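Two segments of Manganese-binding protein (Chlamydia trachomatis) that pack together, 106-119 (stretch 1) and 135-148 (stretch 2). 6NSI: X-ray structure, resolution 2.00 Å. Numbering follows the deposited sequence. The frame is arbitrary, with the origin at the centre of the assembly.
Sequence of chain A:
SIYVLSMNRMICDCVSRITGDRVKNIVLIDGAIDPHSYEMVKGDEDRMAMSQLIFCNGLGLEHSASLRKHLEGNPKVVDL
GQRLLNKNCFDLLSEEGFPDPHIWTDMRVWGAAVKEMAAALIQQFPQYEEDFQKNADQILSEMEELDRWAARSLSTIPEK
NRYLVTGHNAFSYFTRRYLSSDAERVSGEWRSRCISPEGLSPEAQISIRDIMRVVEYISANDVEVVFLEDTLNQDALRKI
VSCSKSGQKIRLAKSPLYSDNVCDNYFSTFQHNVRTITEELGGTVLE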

# COMPACT_ATOMS: atom_id res chain seq x y z
N ASP A 106 -4.25 2.26 -3.65
CA ASP A 106 -5.23 3.00 -4.42
C ASP A 106 -4.43 3.89 -5.38
O ASP A 106 -3.81 4.87 -4.96
CB ASP A 106 -6.14 3.79 -3.48
CG ASP A 106 -7.12 4.72 -4.22
OD1 ASP A 106 -6.83 5.13 -5.37
OD2 ASP A 106 -8.17 5.07 -3.63
N MET A 107 -4.42 3.51 -6.66
CA MET A 107 -3.55 4.16 -7.65
C MET A 107 -3.94 5.61 -7.91
O MET A 107 -3.09 6.39 -8.35
CB MET A 107 -3.56 3.34 -8.94
CG MET A 107 -2.58 3.82 -10.03
SD MET A 107 -0.81 3.75 -9.60
CE MET A 107 -0.54 2.01 -9.22
N ARG A 108 -5.18 6.00 -7.65
CA ARG A 108 -5.51 7.43 -7.76
C ARG A 108 -4.90 8.21 -6.60
O ARG A 108 -4.35 9.31 -6.80
CB ARG A 108 -7.02 7.63 -7.80
CG ARG A 108 -7.42 9.10 -7.90
CD ARG A 108 -8.83 9.32 -7.38
NE ARG A 108 -8.88 9.37 -5.92
CZ ARG A 108 -8.49 10.41 -5.19
NH1 ARG A 108 -8.00 11.50 -5.78
NH2 ARG A 108 -8.58 10.36 -3.86
N VAL A 109 -4.99 7.67 -5.39
CA VAL A 109 -4.40 8.34 -4.24
C VAL A 109 -2.88 8.38 -4.38
O VAL A 109 -2.25 9.43 -4.19
CB VAL A 109 -4.85 7.66 -2.93
CG1 VAL A 109 -4.24 8.33 -1.69
CG2 VAL A 109 -6.39 7.67 -2.82
N TRP A 110 -2.25 7.26 -4.77
CA TRP A 110 -0.80 7.25 -4.91
C TRP A 110 -0.34 8.16 -6.05
O TRP A 110 0.76 8.71 -6.00
CB TRP A 110 -0.28 5.83 -5.11
CG TRP A 110 1.14 5.65 -4.61
CD1 TRP A 110 2.21 5.20 -5.33
CD2 TRP A 110 1.64 5.92 -3.29
NE1 TRP A 110 3.34 5.16 -4.55
CE2 TRP A 110 3.02 5.59 -3.28
CE3 TRP A 110 1.05 6.38 -2.10
CZ2 TRP A 110 3.82 5.73 -2.15
CZ3 TRP A 110 1.86 6.52 -0.97
CH2 TRP A 110 3.22 6.20 -1.01
N GLY A 111 -1.17 8.34 -7.07
CA GLY A 111 -0.87 9.35 -8.07
C GLY A 111 -0.81 10.74 -7.47
O GLY A 111 0.11 11.51 -7.74
N ALA A 112 -1.79 11.07 -6.62
CA ALA A 112 -1.73 12.33 -5.88
C ALA A 112 -0.47 12.39 -5.01
O ALA A 112 0.18 13.44 -4.93
CB ALA A 112 -2.98 12.50 -5.02
N ALA A 113 -0.13 11.28 -4.34
CA ALA A 113 1.12 11.21 -3.59
C ALA A 113 2.31 11.53 -4.48
O ALA A 113 3.20 12.30 -4.11
CB ALA A 113 1.27 9.82 -2.96
N VAL A 114 2.35 10.93 -5.68
CA VAL A 114 3.45 11.20 -6.59
C VAL A 114 3.46 12.67 -7.01
O VAL A 114 4.53 13.27 -7.18
CB VAL A 114 3.37 10.25 -7.79
CG1 VAL A 114 4.33 10.67 -8.88
CG2 VAL A 114 3.69 8.82 -7.32
N LYS A 115 2.28 13.28 -7.08
CA LYS A 115 2.19 14.72 -7.41
C LYS A 115 2.93 15.51 -6.34
O LYS A 115 3.63 16.44 -6.69
CB LYS A 115 0.75 15.20 -7.55
CG LYS A 115 0.52 16.19 -8.67
CD LYS A 115 -0.93 16.54 -8.89
CE LYS A 115 -1.79 15.31 -8.99
NZ LYS A 115 -1.54 14.56 -10.25
N GLU A 116 2.77 15.13 -5.08
CA GLU A 116 3.47 15.81 -3.99
C GLU A 116 4.97 15.54 -4.03
O GLU A 116 5.77 16.43 -3.76
CB GLU A 116 2.89 15.39 -2.64
CG GLU A 116 1.41 15.68 -2.50
CD GLU A 116 1.10 17.16 -2.59
OE1 GLU A 116 1.85 17.97 -1.99
OE2 GLU A 116 0.12 17.51 -3.26
N MET A 117 5.36 14.30 -4.36
CA MET A 117 6.77 13.99 -4.55
C MET A 117 7.40 14.93 -5.57
O MET A 117 8.43 15.56 -5.30
CB MET A 117 6.95 12.55 -5.01
CG MET A 117 6.40 11.47 -4.05
SD MET A 117 6.77 9.86 -4.77
CE MET A 117 5.45 8.84 -4.08
N ALA A 118 6.81 15.01 -6.77
CA ALA A 118 7.34 15.89 -7.81
C ALA A 118 7.45 17.33 -7.33
O ALA A 118 8.50 17.97 -7.49
CB ALA A 118 6.46 15.82 -9.05
N ALA A 119 6.37 17.86 -6.75
CA ALA A 119 6.40 19.24 -6.28
C ALA A 119 7.51 19.43 -5.27
O ALA A 119 8.35 20.34 -5.40
CB ALA A 119 5.04 19.62 -5.69
N ASN A 135 9.40 14.07 -16.45
CA ASN A 135 9.29 12.69 -15.98
C ASN A 135 8.07 12.50 -15.10
O ASN A 135 7.42 11.44 -15.15
CB ASN A 135 10.55 12.30 -15.21
CG ASN A 135 11.80 12.62 -15.98
OD1 ASN A 135 11.75 12.93 -17.17
ND2 ASN A 135 12.95 12.56 -15.29
N ALA A 136 7.75 13.50 -14.27
CA ALA A 136 6.53 13.47 -13.47
C ALA A 136 5.31 13.35 -14.36
O ALA A 136 4.44 12.50 -14.15
CB ALA A 136 6.46 14.74 -12.61
N ASP A 137 5.22 14.22 -15.38
CA ASP A 137 4.13 14.14 -16.34
C ASP A 137 4.00 12.73 -16.90
O ASP A 137 2.89 12.20 -17.04
CB ASP A 137 4.36 15.13 -17.48
CG ASP A 137 4.30 16.56 -17.01
OD1 ASP A 137 3.78 16.80 -15.90
OD2 ASP A 137 4.77 17.45 -17.76
N GLN A 138 5.13 12.10 -17.23
CA GLN A 138 5.08 10.78 -17.83
C GLN A 138 4.57 9.74 -16.83
O GLN A 138 3.62 9.00 -17.14
CB GLN A 138 6.46 10.39 -18.36
CG GLN A 138 6.43 9.20 -19.31
CD GLN A 138 5.29 9.28 -20.33
OE1 GLN A 138 5.01 10.34 -20.89
NE2 GLN A 138 4.64 8.14 -20.59
N ILE A 139 5.15 9.67 -15.64
CA ILE A 139 4.74 8.62 -14.71
C ILE A 139 3.31 8.85 -14.25
O ILE A 139 2.53 7.89 -14.11
CB ILE A 139 5.72 8.49 -13.53
CG1 ILE A 139 5.34 7.29 -12.66
CG2 ILE A 139 5.79 9.77 -12.71
CD1 ILE A 139 5.11 6.02 -13.48
N LEU A 140 2.92 10.11 -14.04
CA LEU A 140 1.56 10.41 -13.60
C LEU A 140 0.52 9.96 -14.61
O LEU A 140 -0.55 9.45 -14.24
CB LEU A 140 1.42 11.90 -13.32
CG LEU A 140 2.00 12.39 -11.99
CD1 LEU A 140 2.07 13.94 -11.98
CD2 LEU A 140 1.18 11.85 -10.84
N SER A 141 0.79 10.15 -15.91
CA SER A 141 -0.18 9.69 -16.91
C SER A 141 -0.14 8.17 -17.07
O SER A 141 -1.16 7.55 -17.41
CB SER A 141 0.08 10.37 -18.25
OG SER A 141 1.31 9.92 -18.77
N GLU A 142 1.02 7.56 -16.83
CA GLU A 142 1.08 6.11 -16.81
C GLU A 142 0.28 5.54 -15.64
O GLU A 142 -0.41 4.52 -15.79
CB GLU A 142 2.53 5.65 -16.77
CG GLU A 142 3.25 5.74 -18.11
CD GLU A 142 4.74 5.44 -18.01
OE1 GLU A 142 5.55 6.15 -18.64
OE2 GLU A 142 5.11 4.50 -17.27
N MET A 143 0.33 6.21 -14.48
CA MET A 143 -0.41 5.76 -13.31
C MET A 143 -1.91 5.95 -13.48
O MET A 143 -2.70 5.14 -12.98
CB MET A 143 0.08 6.48 -12.05
CG MET A 143 1.50 6.14 -11.63
SD MET A 143 2.14 7.20 -10.30
CE MET A 143 1.23 6.54 -8.89
N GLU A 144 -2.33 7.02 -14.17
CA GLU A 144 -3.75 7.16 -14.47
C GLU A 144 -4.23 6.03 -15.37
O GLU A 144 -5.31 5.48 -15.17
CB GLU A 144 -4.03 8.53 -15.08
CG GLU A 144 -3.95 9.63 -14.03
CD GLU A 144 -3.97 11.04 -14.60
OE1 GLU A 144 -3.81 11.20 -15.84
OE2 GLU A 144 -4.13 12.00 -13.80
N GLU A 145 -3.41 5.64 -16.34
CA GLU A 145 -3.79 4.52 -17.19
C GLU A 145 -3.81 3.22 -16.40
O GLU A 145 -4.73 2.40 -16.56
CB GLU A 145 -2.85 4.42 -18.38
CG GLU A 145 -3.29 3.40 -19.41
CD GLU A 145 -2.38 3.37 -20.60
OE1 GLU A 145 -1.55 4.30 -20.72
OE2 GLU A 145 -2.48 2.41 -21.40
N LEU A 146 -2.80 3.03 -15.55
CA LEU A 146 -2.77 1.90 -14.62
C LEU A 146 -4.04 1.84 -13.77
O LEU A 146 -4.62 0.76 -13.58
CB LEU A 146 -1.54 2.03 -13.73
CG LEU A 146 -0.78 0.83 -13.19
CD1 LEU A 146 -0.89 -0.35 -14.13
CD2 LEU A 146 0.68 1.25 -12.97
N ASP A 147 -4.50 2.99 -13.28
CA ASP A 147 -5.70 3.03 -12.44
C ASP A 147 -6.95 2.64 -13.22
O ASP A 147 -7.78 1.86 -12.73
CB ASP A 147 -5.84 4.43 -11.83
CG ASP A 147 -7.08 4.57 -10.98
OD1 ASP A 147 -7.17 3.90 -9.92
OD2 ASP A 147 -7.98 5.34 -11.38
N ARG A 148 -7.11 3.16 -14.44
CA ARG A 148 -8.23 2.76 -15.29
C ARG A 148 -8.19 1.27 -15.57
O ARG A 148 -9.22 0.59 -15.51
CB ARG A 148 -8.20 3.54 -16.62
CG ARG A 148 -8.72 4.97 -16.55
CD ARG A 148 -8.95 5.58 -17.95
NE ARG A 148 -7.74 5.59 -18.77
CZ ARG A 148 -6.78 6.52 -18.69
NH1 ARG A 148 -6.87 7.52 -17.81
NH2 ARG A 148 -5.71 6.44 -19.48

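No hydrogen bond crosses between these two helices; what joins them is packing alone, and much of it turns on a single methyl group. The CE atom of Met143 reaches four residues of the facing helix: it lies 3.5 Å from Met107 SD, 3.9 Å from Trp110 CD1, 3.5 Å from the backbone N of Gly111 and 3.7 Å from Val114 CG2. The example illustrates a general principle of helix pairing, that a long, flexible apolar side chain can touch several residues of a facing helix, backbone included.

One of these residues is Gly111. Gly111 CA lies 6.1 Å from Leu140 CA, and the glycine contributes its backbone N and O to the contact. Leu140 CD2 comes to 3.3 Å from Gly111 O, while Met143 CE approaches the nitrogen of the same residue. A CB modelled on Gly111 would lie 4.2 Å from Met143 CE and 4.3 Å from Leu140 CD2, so these neighbours alone would not forbid it; it would, however, be crowded by Met107 O at 3.3 Å, within its own helix.

The helices run almost antiparallel, at 171°, with their axes 9.2 Å apart at closest approach. Such an alignment lets contacts recur along the length of the pair, and the 545 Å² buried here, summed over both sides, is spread from one end to the other. Met107, near one end, and Met143 have the most surface covered by the other helix. Both have CA-to-CB bonds directed toward the other helix, but their rotamers differ: Met107 is t, p, p, a folded course, whereas Met143 is m, t, p. Met107 CG rests 3.2 Å from Met143 O, a close backbone contact, and Met107 CE reaches Leu146 CD2 at 4.0 Å. Unbranched and pliable, methionine can fit both a carbonyl and a neighbouring methyl.

Further along, Val114 presents its two methyls to different partners: CG2 to Met143 CE, as above, and CG1 to Leu140 CD2 at 3.9 Å and Ile139 CG2 at 4.2 Å. Leu140 starts sideways from its helix, yet its end comes nearer. The exposed Lys115 also starts sideways and bends inward, placing NZ 3.9 Å from Leu140 CD2, so that it partly covers the leucine at the margin. At the far end the side chains shrink to single methyls. Ala118 CB meets Ala136 CB at 3.7 Å, and Ala118 CA is 6.2 Å from Ala136 CA; the small residues allow the two backbones to remain close.

The carboxylates near the first helical turn make their known hydrogen bonds without bridging the helices. Asp106 caps its helix, OD1 accepting from Val109 N at 3.1 Å and, weakly, from Arg108 N at 2.9 Å. Asp147 OD1 sits 3.8 Å from Met107 CB, but both its carboxylate oxygens find hydrogen bonds elsewhere in the structure.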